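PDB 6AVX: carboxylesterase SOBER1 from Arabidopsis thaliana, which hydrolyses carboxylic esters with short acyl chains, shows phospholipase A2 activity, and dampens the hypersensitive response triggered by the bacterial effector AvrBsT. Local coordinates for residues A[15-18]-A[19-22]; A[89-92]-A[93-97]. The protein carries 1 engineered substitution. All blocks are in the same frame, centred on the assembly; numbering follows the deposited sequence. Where two conformers were deposited one is given.

Interaction 1: A[15-18]-A[19-22]; sequences GDSG and PANE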
loop_
_atom_site.group_PDB
_atom_site.type_symbol
_atom_site.label_atom_id
_atom_site.label_comp_id
_atom_site.label_asym_id
_atom_site.label_seq_id
_atom_site.Cartn_x
_atom_site.Cartn_y
_atom_site.Cartn_z
ATOM N N GLY A 15 2.095 -13.714 -3.613
ATOM C CA GLY A 15 1.524 -14.958 -4.083
ATOM C C GLY A 15 0.084 -14.869 -4.528
ATOM O O GLY A 15 -0.411 -15.797 -5.180
ATOM N N ASP A 16 -0.607 -13.796 -4.179
ATOM C CA ASP A 16 -2.046 -13.671 -4.387
ATOM C C ASP A 16 -2.291 -13.095 -5.784
ATOM O O ASP A 16 -1.370 -12.987 -6.594
ATOM C CB ASP A 16 -2.601 -12.813 -3.247
ATOM C CG ASP A 16 -4.060 -13.060 -2.927
ATOM O OD1 ASP A 16 -4.747 -13.833 -3.608
ATOM O OD2 ASP A 16 -4.525 -12.427 -1.964
ATOM N N SER A 17 -3.527 -12.684 -6.084
ATOM C CA SER A 17 -3.857 -12.126 -7.394
ATOM C C SER A 17 -4.930 -11.060 -7.228
ATOM O O SER A 17 -5.584 -10.953 -6.184
ATOM C CB SER A 17 -4.350 -13.200 -8.356
ATOM O OG SER A 17 -5.640 -13.643 -7.978
ATOM N N GLY A 18 -5.124 -10.276 -8.282
ATOM C CA GLY A 18 -6.143 -9.252 -8.264
ATOM C C GLY A 18 -7.543 -9.825 -8.161
ATOM O O GLY A 18 -8.332 -9.432 -7.299
ATOM N N PRO A 19 -7.899 -10.741 -9.066
ATOM C CA PRO A 19 -9.259 -11.304 -9.020
ATOM C C PRO A 19 -9.591 -11.948 -7.697
ATOM O O PRO A 19 -10.743 -11.883 -7.255
ATOM C CB PRO A 19 -9.263 -12.297 -10.186
ATOM C CG PRO A 19 -8.304 -11.681 -11.176
ATOM C CD PRO A 19 -7.191 -11.152 -10.285
ATOM N N ALA A 20 -8.607 -12.538 -7.008
ATOM C CA ALA A 20 -8.881 -13.145 -5.711
ATOM C C ALA A 20 -9.321 -12.112 -4.693
ATOM O O ALA A 20 -10.036 -12.442 -3.744
ATOM C CB ALA A 20 -7.652 -13.893 -5.196
ATOM N N ASN A 21 -8.910 -10.859 -4.864
ATOM C CA ASN A 21 -9.189 -9.802 -3.906
ATOM C C ASN A 21 -10.305 -8.859 -4.307
ATOM O O ASN A 21 -10.741 -8.061 -3.473
ATOM C CB ASN A 21 -7.922 -9.007 -3.636
ATOM C CG ASN A 21 -7.011 -9.746 -2.742
ATOM O OD1 ASN A 21 -7.171 -9.710 -1.514
ATOM N ND2 ASN A 21 -6.081 -10.484 -3.322
ATOM N N GLU A 22 -10.779 -8.934 -5.545
ATOM C CA GLU A 22 -11.856 -8.050 -5.973
ATOM C C GLU A 22 -13.032 -8.012 -5.009
ATOM O O GLU A 22 -13.610 -6.925 -4.844
ATOM C CB GLU A 22 -12.287 -8.390 -7.411
ATOM C CG GLU A 22 -11.292 -7.899 -8.457
ATOM C CD GLU A 22 -11.564 -8.360 -9.863
ATOM O OE1 GLU A 22 -12.297 -9.336 -10.071
ATOM O OE2 GLU A 22 -10.995 -7.755 -10.794
#
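The amide nitrogen of N21 reaches back along the chain and grips two oxygens at once. One hydrogen goes to the carboxylate of D16, with N21 ND2 2.8 Å from D16 OD2, and the other to the backbone, with N21 ND2 2.9 Å from S17 O. Both partners lie close to the amide plane, and both bonds are nearly straight, which fixes the rotation of the amide. The carboxylate is used differently: its plane is turned 66° from that of the amide, and the donor stands well above it. With chi1 at -154°, CG of D16 points roughly opposite its backbone N, which carries the carboxylate toward A20 and N21. There OD1 accepts a weak bond from S17 N and rests 3.3 Å from A20 CB.

S17 is the N-cap. Its OG, set between the backbone N and the carbonyl carbon at chi1 71°, accepts a weak capping bond from A20 N at 3.3 Å. The most buried point is G18, one residue on. Its carbonyl oxygen takes N21 N at 2.9 Å and, weakly, E22 N, while its own N-H is bonded to S42 OG. By contrast, P19 and A20 form the outer, exposed side of the turn. E22 touches this contact lightly, its CG 3.5 Å from G18 O, as the extended side chain carries the carboxylate onward.

N21 also leans on H12 in the loop that follows strand 7-11, and the D16 side chain comes within about 9 Å of that of S108, the serine of the charge relay system by similarity. The arrangement is an N-capped, short helical turn near the presumed active site of an alpha/beta hydrolase.

Interaction 2: A[89-92]-A[93-97]; sequences IDQE and IAEGT
E92 is tied to T97 twice, through its side chain and through its backbone. The side chain leaves the helix with CB 3.2 Å from I93 N. CG, anti to the backbone N (chi1 -178°), passes T97 OG1 at 3.6 Å, and a bend at chi2 then brings the carboxylate across to the T97 hydroxyl. At the tip the two oxygens part company. OE2 accepts that hydroxyl in a short bond, T97 OG1 to E92 OE2 2.6 Å, the donor standing 38° out of the carboxylate plane. OE1 takes a water at 2.6 Å. This water bridges, weakly on the E95 side, two carboxylates whose like charges probably disfavour each other, E92 OE1 and E95 OE1 being 4.2 Å apart.

The other oxygen of E95 serves Q91: Q91 NE2 donates to E95 OE2 at 2.5 Å, shorter than normal for such a bond, so its exact geometry is doubtful. The helix itself ends in a Schellman motif. G96, at positive phi, lets the chain turn so that G96 N bonds to I93 O and T97 N to E92 O.

On the inner side I89 and I93, one turn apart, run alongside each other, CG2 of I89 against CD1 of I93. Both touch Y121, whose hydroxyl bonds to D90 OD1. I89 also packs on I104 and T97 on V102, so the end of helix 75-94 and the turn after it are seated against strand 102-107 and the loop after helix 109-120.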
loop_
_atom_site.group_PDB
_atom_site.type_symbol
_atom_site.label_atom_id
_atom_site.label_comp_id
_atom_site.label_asym_id
_atom_site.label_seq_id
_atom_site.Cartn_x
_atom_site.Cartn_y
_atom_site.Cartn_z
ATOM N N ILE A 89 -1.663 4.805 -12.570
ATOM C CA ILE A 89 -2.154 6.078 -12.049
ATOM C C ILE A 89 -2.104 7.140 -13.138
ATOM O O ILE A 89 -3.049 7.925 -13.305
ATOM C CB ILE A 89 -1.354 6.509 -10.807
ATOM C CG1 ILE A 89 -1.437 5.459 -9.687
ATOM C CG2 ILE A 89 -1.860 7.858 -10.300
ATOM C CD1 ILE A 89 -0.334 5.589 -8.664
ATOM N N ASP A 90 -0.983 7.205 -13.865
ATOM C CA ASP A 90 -0.835 8.166 -14.958
ATOM C C ASP A 90 -1.996 8.058 -15.935
ATOM O O ASP A 90 -2.548 9.072 -16.384
ATOM C CB ASP A 90 0.453 7.900 -15.740
ATOM C CG ASP A 90 1.719 8.348 -15.027
ATOM O OD1 ASP A 90 1.671 9.028 -13.990
ATOM O OD2 ASP A 90 2.789 8.015 -15.582
ATOM N N GLN A 91 -2.349 6.838 -16.313
ATOM C CA GLN A 91 -3.400 6.659 -17.311
ATOM C C GLN A 91 -4.760 7.087 -16.767
ATOM O O GLN A 91 -5.548 7.728 -17.480
ATOM C CB GLN A 91 -3.431 5.207 -17.768
ATOM C CG GLN A 91 -4.523 4.895 -18.792
ATOM C CD GLN A 91 -4.313 5.607 -20.113
ATOM O OE1 GLN A 91 -3.215 6.083 -20.412
ATOM N NE2 GLN A 91 -5.371 5.680 -20.915
ATOM N N GLU A 92 -5.058 6.755 -15.511
ATOM C CA GLU A 92 -6.324 7.167 -14.922
ATOM C C GLU A 92 -6.432 8.688 -14.876
ATOM O O GLU A 92 -7.484 9.252 -15.207
ATOM C CB GLU A 92 -6.459 6.547 -13.535
ATOM C CG GLU A 92 -7.755 6.846 -12.812
ATOM C CD GLU A 92 -9.001 6.224 -13.447
ATOM O OE1 GLU A 92 -8.892 5.257 -14.230
ATOM O OE2 GLU A 92 -10.101 6.730 -13.144
ATOM N N ILE A 93 -5.355 9.374 -14.478
ATOM C CA ILE A 93 -5.366 10.832 -14.448
ATOM C C ILE A 93 -5.449 11.396 -15.868
ATOM O O ILE A 93 -6.170 12.373 -16.119
ATOM C CB ILE A 93 -4.164 11.360 -13.635
ATOM C CG1 ILE A 93 -4.353 11.002 -12.157
ATOM C CG2 ILE A 93 -3.992 12.878 -13.811
ATOM C CD1 ILE A 93 -3.115 11.195 -11.291
ATOM N N ALA A 94 -4.762 10.766 -16.822
ATOM C CA ALA A 94 -4.829 11.212 -18.216
ATOM C C ALA A 94 -6.232 11.064 -18.790
ATOM O O ALA A 94 -6.605 11.798 -19.713
ATOM C CB ALA A 94 -3.836 10.430 -19.072
ATOM N N GLU A 95 -7.014 10.120 -18.282
ATOM C CA GLU A 95 -8.391 9.942 -18.724
ATOM C C GLU A 95 -9.351 10.881 -18.011
ATOM O O GLU A 95 -10.553 10.851 -18.295
ATOM C CB GLU A 95 -8.794 8.474 -18.568
ATOM C CG GLU A 95 -8.074 7.590 -19.567
ATOM C CD GLU A 95 -8.273 6.116 -19.327
ATOM O OE1 GLU A 95 -8.967 5.748 -18.359
ATOM O OE2 GLU A 95 -7.724 5.320 -20.125
ATOM N N GLY A 96 -8.854 11.722 -17.114
ATOM C CA GLY A 96 -9.650 12.787 -16.533
ATOM C C GLY A 96 -9.937 12.685 -15.058
ATOM O O GLY A 96 -10.604 13.578 -14.517
ATOM N N THR A 97 -9.467 11.668 -14.342
ATOM C CA THR A 97 -9.722 11.600 -12.913
ATOM C C THR A 97 -8.856 12.612 -12.173
ATOM O O THR A 97 -7.666 12.752 -12.453
ATOM C CB THR A 97 -9.425 10.188 -12.429
ATOM O OG1 THR A 97 -10.309 9.299 -13.132
ATOM C CG2 THR A 97 -9.641 10.050 -10.933
HETATM O O HOH W 1 -7.561 3.827 -16.019
#

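In the fold
Interaction 1 comes first along the chain, at the short helix 18-21 after strand 7-11; interaction 2 follows at the C-terminal end of helix 75-94, just before strand 102-107. Their centres lie 23 Å apart and their nearest atoms about 14 Å, without touching. The link between them is the parallel sheet, in which strands 7-11 and 102-107 are neighbours. Residues 15-22 start a helix near the presumed catalytic site, whereas residues 89-97 end one away from that site. The second contact thus leads into the strand that precedes S108, the likely nucleophile, while the first comes within about 9 Å of that serine in space.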